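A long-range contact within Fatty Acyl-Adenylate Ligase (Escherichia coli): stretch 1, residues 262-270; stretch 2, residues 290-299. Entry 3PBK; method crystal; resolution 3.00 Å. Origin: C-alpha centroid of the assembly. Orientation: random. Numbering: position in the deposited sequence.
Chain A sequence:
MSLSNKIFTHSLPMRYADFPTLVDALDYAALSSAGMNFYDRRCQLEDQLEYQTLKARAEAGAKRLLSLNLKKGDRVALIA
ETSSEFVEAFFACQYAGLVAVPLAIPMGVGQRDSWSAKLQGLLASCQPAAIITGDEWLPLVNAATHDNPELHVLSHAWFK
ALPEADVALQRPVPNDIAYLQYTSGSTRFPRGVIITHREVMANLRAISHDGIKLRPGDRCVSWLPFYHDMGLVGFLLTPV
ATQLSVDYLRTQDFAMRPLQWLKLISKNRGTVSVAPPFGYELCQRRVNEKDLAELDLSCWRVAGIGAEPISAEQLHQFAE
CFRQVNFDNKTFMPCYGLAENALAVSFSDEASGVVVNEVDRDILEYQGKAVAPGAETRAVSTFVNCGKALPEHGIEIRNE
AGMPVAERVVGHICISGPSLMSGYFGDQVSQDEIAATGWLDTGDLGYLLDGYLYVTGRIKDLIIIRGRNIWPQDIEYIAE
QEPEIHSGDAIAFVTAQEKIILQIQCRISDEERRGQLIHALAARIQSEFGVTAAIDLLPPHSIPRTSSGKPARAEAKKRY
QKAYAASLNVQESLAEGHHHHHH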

# COMPACT_ATOMS: atom_id res chain seq x y z
N LEU A 262 -13.62 -6.47 -11.37
CA LEU A 262 -14.60 -5.66 -12.06
C LEU A 262 -15.95 -6.36 -12.02
O LEU A 262 -16.99 -5.71 -11.94
CB LEU A 262 -14.17 -5.39 -13.51
CG LEU A 262 -12.75 -4.88 -13.74
CD1 LEU A 262 -12.58 -4.47 -15.18
CD2 LEU A 262 -12.44 -3.73 -12.81
N LYS A 263 -15.92 -7.69 -12.08
CA LYS A 263 -17.14 -8.47 -11.94
C LYS A 263 -17.86 -8.06 -10.66
O LYS A 263 -19.00 -7.59 -10.68
CB LYS A 263 -16.82 -9.95 -11.88
CG LYS A 263 -16.60 -10.62 -13.22
CD LYS A 263 -17.92 -10.86 -13.95
CE LYS A 263 -17.97 -12.27 -14.52
NZ LYS A 263 -16.63 -12.75 -14.98
N LEU A 264 -17.17 -8.23 -9.55
CA LEU A 264 -17.74 -7.95 -8.24
C LEU A 264 -18.36 -6.55 -8.21
O LEU A 264 -19.49 -6.39 -7.75
CB LEU A 264 -16.67 -8.12 -7.16
CG LEU A 264 -17.12 -8.51 -5.75
CD1 LEU A 264 -17.10 -7.32 -4.85
CD2 LEU A 264 -18.49 -9.14 -5.77
N ILE A 265 -17.63 -5.55 -8.69
CA ILE A 265 -18.16 -4.19 -8.72
C ILE A 265 -19.51 -4.18 -9.43
O ILE A 265 -20.51 -3.76 -8.86
CB ILE A 265 -17.21 -3.19 -9.41
CG1 ILE A 265 -15.97 -2.95 -8.57
CG2 ILE A 265 -17.91 -1.87 -9.64
CD1 ILE A 265 -14.94 -2.10 -9.27
N SER A 266 -19.53 -4.64 -10.68
CA SER A 266 -20.75 -4.63 -11.48
C SER A 266 -21.88 -5.47 -10.88
O SER A 266 -23.07 -5.15 -11.05
CB SER A 266 -20.45 -5.09 -12.90
OG SER A 266 -21.64 -5.36 -13.61
N LYS A 267 -21.51 -6.53 -10.16
CA LYS A 267 -22.48 -7.45 -9.56
C LYS A 267 -23.36 -6.77 -8.52
O LYS A 267 -24.58 -6.96 -8.49
CB LYS A 267 -21.77 -8.64 -8.92
CG LYS A 267 -22.71 -9.72 -8.40
CD LYS A 267 -21.99 -10.68 -7.47
CE LYS A 267 -22.92 -11.76 -6.93
NZ LYS A 267 -22.96 -12.99 -7.80
N ASN A 268 -22.74 -5.99 -7.65
CA ASN A 268 -23.45 -5.35 -6.55
C ASN A 268 -23.60 -3.85 -6.76
O ASN A 268 -23.88 -3.12 -5.80
CB ASN A 268 -22.72 -5.61 -5.23
CG ASN A 268 -22.80 -7.06 -4.80
OD1 ASN A 268 -22.06 -7.49 -3.92
ND2 ASN A 268 -23.70 -7.82 -5.42
N ARG A 269 -23.40 -3.40 -7.99
CA ARG A 269 -23.44 -1.97 -8.26
C ARG A 269 -22.48 -1.24 -7.32
O ARG A 269 -22.80 -0.18 -6.78
CB ARG A 269 -24.86 -1.44 -8.06
CG ARG A 269 -25.88 -2.06 -8.98
CD ARG A 269 -25.70 -1.55 -10.40
NE ARG A 269 -24.67 -2.29 -11.12
CZ ARG A 269 -24.04 -1.83 -12.20
NH1 ARG A 269 -24.31 -0.61 -12.67
NH2 ARG A 269 -23.12 -2.58 -12.79
N GLY A 270 -21.30 -1.83 -7.14
CA GLY A 270 -20.22 -1.25 -6.36
C GLY A 270 -19.87 0.16 -6.81
O GLY A 270 -20.10 0.54 -7.95
N LYS A 290 -15.56 -12.74 -23.30
CA LYS A 290 -16.39 -13.52 -22.40
C LYS A 290 -16.62 -12.73 -21.12
O LYS A 290 -17.71 -12.75 -20.55
CB LYS A 290 -15.75 -14.87 -22.06
CG LYS A 290 -16.72 -15.82 -21.34
CD LYS A 290 -16.21 -16.27 -19.96
CE LYS A 290 -17.36 -16.68 -19.03
NZ LYS A 290 -16.91 -16.90 -17.61
N ASP A 291 -15.57 -12.02 -20.69
CA ASP A 291 -15.58 -11.23 -19.46
C ASP A 291 -16.45 -9.98 -19.57
O ASP A 291 -17.18 -9.64 -18.63
CB ASP A 291 -14.15 -10.83 -19.08
CG ASP A 291 -13.31 -12.01 -18.58
OD1 ASP A 291 -13.88 -12.93 -17.96
OD2 ASP A 291 -12.07 -11.99 -18.81
N LEU A 292 -16.37 -9.29 -20.70
CA LEU A 292 -17.11 -8.05 -20.91
C LEU A 292 -18.62 -8.27 -20.99
O LEU A 292 -19.39 -7.31 -21.01
CB LEU A 292 -16.65 -7.36 -22.20
CG LEU A 292 -15.15 -7.09 -22.33
CD1 LEU A 292 -14.90 -6.36 -23.63
CD2 LEU A 292 -14.65 -6.27 -21.17
N ALA A 293 -19.03 -9.53 -21.02
CA ALA A 293 -20.43 -9.91 -21.22
C ALA A 293 -21.34 -9.61 -20.03
O ALA A 293 -22.56 -9.45 -20.18
CB ALA A 293 -20.52 -11.39 -21.61
N GLU A 294 -20.76 -9.53 -18.84
CA GLU A 294 -21.53 -9.22 -17.64
C GLU A 294 -21.43 -7.74 -17.26
O GLU A 294 -22.33 -7.17 -16.64
CB GLU A 294 -21.03 -10.05 -16.44
CG GLU A 294 -21.40 -11.53 -16.45
CD GLU A 294 -20.28 -12.40 -17.00
OE1 GLU A 294 -19.60 -11.95 -17.96
OE2 GLU A 294 -20.08 -13.52 -16.48
N LEU A 295 -20.31 -7.14 -17.64
CA LEU A 295 -19.88 -5.87 -17.06
C LEU A 295 -20.72 -4.65 -17.41
O LEU A 295 -20.93 -4.32 -18.58
CB LEU A 295 -18.41 -5.60 -17.39
CG LEU A 295 -17.46 -6.72 -16.98
CD1 LEU A 295 -16.04 -6.23 -17.05
CD2 LEU A 295 -17.81 -7.22 -15.59
N ASP A 296 -21.19 -3.99 -16.37
CA ASP A 296 -21.66 -2.63 -16.49
C ASP A 296 -20.98 -1.87 -15.38
O ASP A 296 -21.03 -2.29 -14.23
CB ASP A 296 -23.15 -2.55 -16.30
CG ASP A 296 -23.66 -1.17 -16.54
OD1 ASP A 296 -23.06 -0.46 -17.37
OD2 ASP A 296 -24.66 -0.79 -15.88
N LEU A 297 -20.33 -0.77 -15.71
CA LEU A 297 -19.45 -0.11 -14.76
C LEU A 297 -19.83 1.33 -14.48
O LEU A 297 -19.05 2.09 -13.91
CB LEU A 297 -18.00 -0.21 -15.23
CG LEU A 297 -17.12 -1.27 -14.56
CD1 LEU A 297 -17.93 -2.43 -14.05
CD2 LEU A 297 -16.03 -1.72 -15.50
N SER A 298 -21.04 1.71 -14.89
CA SER A 298 -21.54 3.07 -14.67
C SER A 298 -21.67 3.41 -13.18
O SER A 298 -21.56 4.57 -12.78
CB SER A 298 -22.89 3.23 -15.37
OG SER A 298 -23.61 2.00 -15.39
N CYS A 299 -21.89 2.38 -12.38
CA CYS A 299 -22.03 2.50 -10.94
C CYS A 299 -20.70 2.86 -10.26
O CYS A 299 -20.66 3.40 -9.14
CB CYS A 299 -22.53 1.17 -10.38
SG CYS A 299 -21.35 -0.21 -10.66

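The last turns of a helix (262-267) and the loop that follows it pack against a stretch that leaves a weakly bonded helix near Leu292 and continues as an irregular chain to Cys299. The two run in the same sense: the CA of Ser266 lies 5.5 Å from the CA of Asp296, and the CA of Arg269 lies 5.4 Å from the CA of Cys299. Together they bury 595 Å², and no backbone-to-backbone hydrogen bond joins them; every hydrogen bond across the contact uses a side chain of stretch 1.

Leu262 begins the apolar part. Its CB points toward stretch 2 and sits 4.1 Å from Leu295 CD1, while its CD1 lies 4.4 Å from Leu297 CD2, so one leucine touches two. Lys263, one residue on, sets out sideways, but its end bends in to the acidic side chains. Its NZ forms a long salt bridge with Glu294 OE2 at 3.8 Å, and Asp291 OD1, 4.1 Å from the same NZ, adds opposite charge without bridging. The aliphatic part of the lysine is used as well: its CD packs 4.0 Å from Leu295 CD2, beneath the charged end. Leu264 points away and takes no part.

Ile265 turns back toward the contact. Its CG2 meets Leu297 CD1 at 4.4 Å and Cys299 SG at 4.0 Å, linking the leucine cluster to the cysteine. Although the CB of Leu297 points away from the helix, its side-chain end comes back to it, and its CD1 reaches 3.8 Å from Ser266 CB.

Ser266 is where the helix and the loop are pinned together. Asp296 N donates to Ser266 OG at 3.1 Å with a nearly straight angle of 171°, so the hydroxyl satisfies a backbone amide in a segment that lacks regular secondary structure. Lys267 and Asn268 face away, and Asn268 is the first residue to leave helical phi/psi.

Arg269, with positive phi and psi (54/42), carries the densest set of polar contacts. Its side chain folds back so that NE and NH2 both donate to Ser266 O, at 3.3 and 3.1 Å, and these two bonds within stretch 1 help hold the guanidinium in place. From there NH2 also donates to Asp296 O at 2.6 Å, and NH1 forms a salt bridge with Asp296 OD2 at 3.2 Å; the hydrogen bond within that bridge is weak, its angle being only 122°. The arginine thus grips both the backbone and the carboxylate of one residue. Cys299 CB lies over one face of the guanidinium, 3.4 Å from Arg269 NH1, while Asp296 O lies at its edge, where the N-H groups point.

Gly270 closes the contact. Its N bonds back to Ile265 O at 2.7 Å, and its O lies 3.1 Å from Cys299 SG. An ideal CB here would be crowded by Ile265 CA at 3.2 Å, so the absence of a side chain suits this tight turn.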